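Local coordinates for protein shikimate dehydrogenase (NADP(+)) (Thermotoga maritima, PDB 3U62) that probably catalyses the reversible, NADPH-linked reduction of 3-dehydroshikimate to shikimate, a step in the biosynthesis of chorismate and the aromatic amino acids, at residues A[37-50]-A[60-72]. Residues are numbered along the deposited sequence; the frame is centred on the assembly and turned at random.
With SO4 (sulfate ion), chain C.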
loop_
_atom_site.group_PDB
_atom_site.type_symbol
_atom_site.label_atom_id
_atom_site.label_comp_id
_atom_site.label_asym_id
_atom_site.label_seq_id
_atom_site.Cartn_x
_atom_site.Cartn_y
_atom_site.Cartn_z
ATOM N N ILE A 37 17.334 -4.939 1.571
ATOM C CA ILE A 37 18.419 -4.020 1.241
ATOM C C ILE A 37 18.309 -2.755 2.090
ATOM O O ILE A 37 17.294 -2.062 2.032
ATOM C CB ILE A 37 18.385 -3.632 -0.263
ATOM C CG1 ILE A 37 18.321 -4.888 -1.141
ATOM C CG2 ILE A 37 19.602 -2.775 -0.622
ATOM C CD1 ILE A 37 17.831 -4.644 -2.563
ATOM N N PRO A 38 19.346 -2.462 2.896
ATOM C CA PRO A 38 19.338 -1.205 3.644
ATOM C C PRO A 38 19.487 0.002 2.711
ATOM O O PRO A 38 20.135 -0.114 1.666
ATOM C CB PRO A 38 20.553 -1.336 4.569
ATOM C CG PRO A 38 21.446 -2.318 3.903
ATOM C CD PRO A 38 20.539 -3.276 3.196
ATOM N N PRO A 39 18.882 1.152 3.079
ATOM C CA PRO A 39 18.932 2.368 2.258
ATOM C C PRO A 39 20.349 2.765 1.842
ATOM O O PRO A 39 20.554 3.211 0.709
ATOM C CB PRO A 39 18.337 3.434 3.182
ATOM C CG PRO A 39 17.415 2.684 4.063
ATOM C CD PRO A 39 18.055 1.344 4.286
ATOM N N GLU A 40 21.311 2.591 2.746
ATOM C CA GLU A 40 22.708 2.945 2.494
ATOM C C GLU A 40 23.387 2.062 1.440
ATOM O O GLU A 40 24.411 2.452 0.866
ATOM C CB GLU A 40 23.515 2.962 3.801
ATOM C CG GLU A 40 23.629 1.613 4.529
ATOM C CD GLU A 40 22.517 1.361 5.545
ATOM O OE1 GLU A 40 21.430 1.973 5.438
ATOM O OE2 GLU A 40 22.733 0.535 6.457
ATOM N N SER A 41 22.820 0.884 1.190
ATOM C CA SER A 41 23.382 -0.057 0.222
ATOM C C SER A 41 22.604 -0.103 -1.092
ATOM O O SER A 41 23.007 -0.801 -2.026
ATOM C CB SER A 41 23.452 -1.462 0.827
ATOM O OG SER A 41 24.244 -1.474 2.001
ATOM N N PHE A 42 21.507 0.648 -1.168
ATOM C CA PHE A 42 20.578 0.551 -2.297
ATOM C C PHE A 42 21.197 0.823 -3.669
ATOM O O PHE A 42 21.021 0.021 -4.586
ATOM C CB PHE A 42 19.354 1.449 -2.087
ATOM C CG PHE A 42 18.261 1.227 -3.096
ATOM C CD1 PHE A 42 17.271 0.275 -2.869
ATOM C CD2 PHE A 42 18.218 1.967 -4.276
ATOM C CE1 PHE A 42 16.255 0.064 -3.800
ATOM C CE2 PHE A 42 17.208 1.764 -5.212
ATOM C CZ PHE A 42 16.224 0.812 -4.973
ATOM N N ASP A 43 21.911 1.941 -3.806
ATOM C CA ASP A 43 22.438 2.368 -5.107
ATOM C C ASP A 43 23.328 1.310 -5.767
ATOM O O ASP A 43 23.305 1.142 -6.990
ATOM C CB ASP A 43 23.186 3.701 -4.981
ATOM C CG ASP A 43 23.869 4.112 -6.277
ATOM O OD1 ASP A 43 25.105 4.287 -6.258
ATOM O OD2 ASP A 43 23.179 4.251 -7.310
ATOM N N THR A 44 24.095 0.598 -4.948
ATOM C CA THR A 44 24.954 -0.468 -5.438
ATOM C C THR A 44 24.173 -1.774 -5.643
ATOM O O THR A 44 24.324 -2.434 -6.675
ATOM C CB THR A 44 26.161 -0.687 -4.496
ATOM O OG1 THR A 44 26.878 0.546 -4.344
ATOM C CG2 THR A 44 27.101 -1.733 -5.058
ATOM N N GLU A 45 23.333 -2.125 -4.670
ATOM C CA GLU A 45 22.638 -3.419 -4.672
ATOM C C GLU A 45 21.451 -3.525 -5.634
ATOM O O GLU A 45 21.077 -4.633 -6.025
ATOM C CB GLU A 45 22.226 -3.833 -3.250
ATOM C CG GLU A 45 23.393 -4.013 -2.264
ATOM C CD GLU A 45 24.431 -5.036 -2.720
ATOM O OE1 GLU A 45 24.042 -6.132 -3.191
ATOM O OE2 GLU A 45 25.642 -4.749 -2.599
ATOM N N ILE A 46 20.866 -2.388 -6.019
ATOM C CA ILE A 46 19.747 -2.385 -6.976
ATOM C C ILE A 46 20.188 -2.780 -8.391
ATOM O O ILE A 46 19.397 -3.339 -9.154
ATOM C CB ILE A 46 18.958 -1.029 -6.992
ATOM C CG1 ILE A 46 17.631 -1.156 -7.759
ATOM C CG2 ILE A 46 19.802 0.107 -7.571
ATOM C CD1 ILE A 46 16.602 -2.076 -7.109
ATOM N N ARG A 47 21.446 -2.504 -8.726
ATOM C CA ARG A 47 21.988 -2.849 -10.041
ATOM C C ARG A 47 22.059 -4.367 -10.229
ATOM O O ARG A 47 21.786 -4.878 -11.320
ATOM C CB ARG A 47 23.348 -2.180 -10.256
ATOM C CG ARG A 47 23.258 -0.656 -10.272
ATOM C CD ARG A 47 24.612 0.026 -10.150
ATOM N NE ARG A 47 24.455 1.425 -9.748
ATOM C CZ ARG A 47 24.318 2.449 -10.588
ATOM N NH1 ARG A 47 24.328 2.250 -11.902
ATOM N NH2 ARG A 47 24.176 3.680 -10.112
ATOM N N ARG A 48 22.413 -5.071 -9.155
ATOM C CA ARG A 48 22.402 -6.534 -9.114
ATOM C C ARG A 48 20.981 -7.084 -9.300
ATOM O O ARG A 48 20.771 -8.035 -10.055
ATOM C CB ARG A 48 22.998 -7.014 -7.785
ATOM C CG ARG A 48 23.020 -8.525 -7.593
ATOM C CD ARG A 48 23.547 -8.919 -6.216
ATOM N NE ARG A 48 22.670 -8.496 -5.122
ATOM C CZ ARG A 48 21.647 -9.204 -4.647
ATOM N NH1 ARG A 48 21.342 -10.391 -5.168
ATOM N NH2 ARG A 48 20.918 -8.717 -3.646
ATOM N N ILE A 49 20.025 -6.473 -8.602
ATOM C CA ILE A 49 18.609 -6.848 -8.673
ATOM C C ILE A 49 18.067 -6.711 -10.095
ATOM O O ILE A 49 17.367 -7.601 -10.586
ATOM C CB ILE A 49 17.741 -5.994 -7.692
ATOM C CG1 ILE A 49 18.202 -6.173 -6.235
ATOM C CG2 ILE A 49 16.234 -6.314 -7.847
ATOM C CD1 ILE A 49 18.236 -7.616 -5.739
ATOM N N LEU A 50 18.405 -5.600 -10.749
ATOM C CA LEU A 50 17.950 -5.324 -12.111
ATOM C C LEU A 50 18.487 -6.331 -13.125
ATOM O O LEU A 50 17.855 -6.579 -14.155
ATOM C CB LEU A 50 18.320 -3.896 -12.531
ATOM C CG LEU A 50 17.592 -2.741 -11.829
ATOM C CD1 LEU A 50 18.321 -1.427 -12.066
ATOM C CD2 LEU A 50 16.133 -2.638 -12.265
ATOM N N ILE A 60 8.467 -0.376 1.398
ATOM C CA ILE A 60 9.236 0.589 2.189
ATOM C C ILE A 60 10.663 0.093 2.445
ATOM O O ILE A 60 10.872 -1.102 2.677
ATOM C CB ILE A 60 8.542 0.940 3.534
ATOM C CG1 ILE A 60 8.283 -0.321 4.374
ATOM C CG2 ILE A 60 7.250 1.721 3.281
ATOM C CD1 ILE A 60 8.090 -0.056 5.861
ATOM N N PRO A 61 11.654 1.003 2.388
ATOM C CA PRO A 61 11.547 2.425 2.072
ATOM C C PRO A 61 12.040 2.749 0.661
ATOM O O PRO A 61 12.714 3.764 0.457
ATOM C CB PRO A 61 12.487 3.055 3.100
ATOM C CG PRO A 61 13.577 2.008 3.300
ATOM C CD PRO A 61 13.018 0.668 2.838
ATOM N N HIS A 62 11.693 1.902 -0.309
ATOM C CA HIS A 62 12.322 1.955 -1.628
ATOM C C HIS A 62 11.416 2.280 -2.814
ATOM O O HIS A 62 11.893 2.323 -3.950
ATOM C CB HIS A 62 13.047 0.637 -1.908
ATOM C CG HIS A 62 14.174 0.357 -0.968
ATOM N ND1 HIS A 62 14.607 -0.920 -0.676
ATOM C CD2 HIS A 62 14.970 1.193 -0.258
ATOM C CE1 HIS A 62 15.618 -0.857 0.173
ATOM N NE2 HIS A 62 15.852 0.414 0.450
ATOM N N LYS A 63 10.128 2.510 -2.567
ATOM C CA LYS A 63 9.177 2.749 -3.661
ATOM C C LYS A 63 9.498 4.004 -4.475
ATOM O O LYS A 63 9.475 3.968 -5.708
ATOM C CB LYS A 63 7.732 2.782 -3.153
ATOM C CG LYS A 63 7.232 1.441 -2.621
ATOM C CD LYS A 63 5.727 1.442 -2.360
ATOM C CE LYS A 63 5.324 2.408 -1.244
ATOM N NZ LYS A 63 5.964 2.087 0.063
ATOM N N GLU A 64 9.801 5.103 -3.787
ATOM C CA GLU A 64 10.239 6.327 -4.452
ATOM C C GLU A 64 11.669 6.166 -4.973
ATOM O O GLU A 64 11.983 6.596 -6.084
ATOM C CB GLU A 64 10.144 7.528 -3.501
ATOM C CG GLU A 64 10.263 8.905 -4.177
ATOM C CD GLU A 64 11.700 9.307 -4.490
ATOM O OE1 GLU A 64 12.610 8.978 -3.692
ATOM O OE2 GLU A 64 11.918 9.961 -5.530
ATOM N N ARG A 65 12.518 5.539 -4.162
ATOM C CA ARG A 65 13.945 5.393 -4.450
ATOM C C ARG A 65 14.227 4.653 -5.762
ATOM O O ARG A 65 15.144 5.026 -6.501
ATOM C CB ARG A 65 14.627 4.664 -3.292
ATOM C CG ARG A 65 16.090 5.028 -3.076
ATOM C CD ARG A 65 16.720 4.148 -2.001
ATOM N NE ARG A 65 15.959 4.146 -0.752
ATOM C CZ ARG A 65 16.141 5.006 0.247
ATOM N NH1 ARG A 65 17.066 5.957 0.162
ATOM N NH2 ARG A 65 15.394 4.917 1.339
ATOM N N VAL A 66 13.439 3.616 -6.041
ATOM C CA VAL A 66 13.665 2.750 -7.205
ATOM C C VAL A 66 13.332 3.428 -8.547
ATOM O O VAL A 66 13.746 2.954 -9.609
ATOM C CB VAL A 66 12.911 1.393 -7.053
ATOM C CG1 VAL A 66 11.408 1.560 -7.284
ATOM C CG2 VAL A 66 13.493 0.328 -7.981
ATOM N N MET A 67 12.600 4.541 -8.485
ATOM C CA MET A 67 12.154 5.261 -9.680
ATOM C C MET A 67 13.295 5.727 -10.576
ATOM O O MET A 67 13.157 5.746 -11.801
ATOM C CB MET A 67 11.301 6.465 -9.294
ATOM C CG MET A 67 10.008 6.104 -8.598
ATOM S SD MET A 67 8.972 7.551 -8.367
ATOM C CE MET A 67 8.356 7.791 -10.050
ATOM N N ARG A 68 14.415 6.103 -9.960
ATOM C CA ARG A 68 15.591 6.572 -10.688
ATOM C C ARG A 68 16.200 5.478 -11.574
ATOM O O ARG A 68 16.893 5.775 -12.550
ATOM C CB ARG A 68 16.641 7.113 -9.710
ATOM C CG ARG A 68 17.773 7.895 -10.371
ATOM C CD ARG A 68 18.948 8.140 -9.438
ATOM N NE ARG A 68 19.843 9.151 -10.000
ATOM C CZ ARG A 68 21.057 9.449 -9.541
ATOM N NH1 ARG A 68 21.563 8.812 -8.491
ATOM N NH2 ARG A 68 21.772 10.392 -10.143
ATOM N N TYR A 69 15.918 4.221 -11.241
ATOM C CA TYR A 69 16.574 3.085 -11.889
ATOM C C TYR A 69 15.707 2.371 -12.928
ATOM O O TYR A 69 16.160 1.424 -13.576
ATOM C CB TYR A 69 17.082 2.101 -10.831
ATOM C CG TYR A 69 18.027 2.740 -9.839
ATOM C CD1 TYR A 69 17.545 3.341 -8.677
ATOM C CD2 TYR A 69 19.403 2.765 -10.072
ATOM C CE1 TYR A 69 18.406 3.941 -7.767
ATOM C CE2 TYR A 69 20.275 3.362 -9.165
ATOM C CZ TYR A 69 19.766 3.947 -8.014
ATOM O OH TYR A 69 20.614 4.541 -7.108
ATOM N N VAL A 70 14.470 2.837 -13.085
ATOM C CA VAL A 70 13.534 2.275 -14.063
ATOM C C VAL A 70 12.831 3.392 -14.839
ATOM O O VAL A 70 13.039 4.574 -14.559
ATOM C CB VAL A 70 12.479 1.344 -13.393
ATOM C CG1 VAL A 70 13.136 0.107 -12.785
ATOM C CG2 VAL A 70 11.649 2.098 -12.353
ATOM N N GLU A 71 12.012 3.010 -15.818
ATOM C CA GLU A 71 11.172 3.959 -16.542
ATOM C C GLU A 71 9.748 3.875 -15.990
ATOM O O GLU A 71 9.012 2.936 -16.311
ATOM C CB GLU A 71 11.203 3.667 -18.046
ATOM C CG GLU A 71 10.411 4.647 -18.902
ATOM C CD GLU A 71 10.439 4.282 -20.373
ATOM O OE1 GLU A 71 11.442 4.603 -21.046
ATOM O OE2 GLU A 71 9.455 3.677 -20.854
ATOM N N PRO A 72 9.356 4.849 -15.146
ATOM C CA PRO A 72 8.046 4.774 -14.503
ATOM C C PRO A 72 6.891 5.135 -15.430
ATOM O O PRO A 72 7.056 5.939 -16.353
ATOM C CB PRO A 72 8.155 5.796 -13.367
ATOM C CG PRO A 72 9.159 6.780 -13.837
ATOM C CD PRO A 72 10.124 6.032 -14.708
HETATM S S SO4 C . 8.574 4.537 0.239
HETATM O O1 SO4 C . 9.180 4.845 1.531
HETATM O O2 SO4 C . 9.259 5.292 -0.811
HETATM O O3 SO4 C . 7.163 4.904 0.268
HETATM O O4 SO4 C . 8.694 3.106 -0.024
#
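Phe-42 is the main bump of helix 42-52, and its ring, held out with CG anti to the backbone N (chi1 -171°), fills a hollow lined by His-62, Arg-65, Val-66 and Tyr-69. The aliphatic part of Arg-65 suits one face, where its CD lies 3.8 Å from the Phe-42 ring centroid; Ile-46 CB backs the opposite face. The ring's edge points toward the face of Tyr-69 in an offset edge-to-face pair, and Phe-42 CE1 comes 3.5 Å from His-62 CG. One turn on, branched Ile-46 fits Tyr-69: its CG2 sits centrally over the phenol, 3.6 Å from the centroid. Beyond Phe-42, Pro-39 packs on the Arg-65 guanidinium face, while Arg-65 NH2 donates a hydrogen bond to Pro-61 O (3.0 Å).

Helix 42-52 is joined to the turns carrying Lys-63, the predicted proton acceptor, whose Lys-63 and Glu-64 amides also hydrogen-bond a sulfate, probably from the crystallisation liquor. Apolar in the middle, the contact turns polar at its solvent side: Asp-43 OD2 accepts a hydrogen bond from Tyr-69 OH (2.6 Å) on its anti side and a salt-bridged one from Arg-47 NH2 on its syn side, a pairing that probably stabilises the carboxylate's negative charge and fixes the phenol's direction.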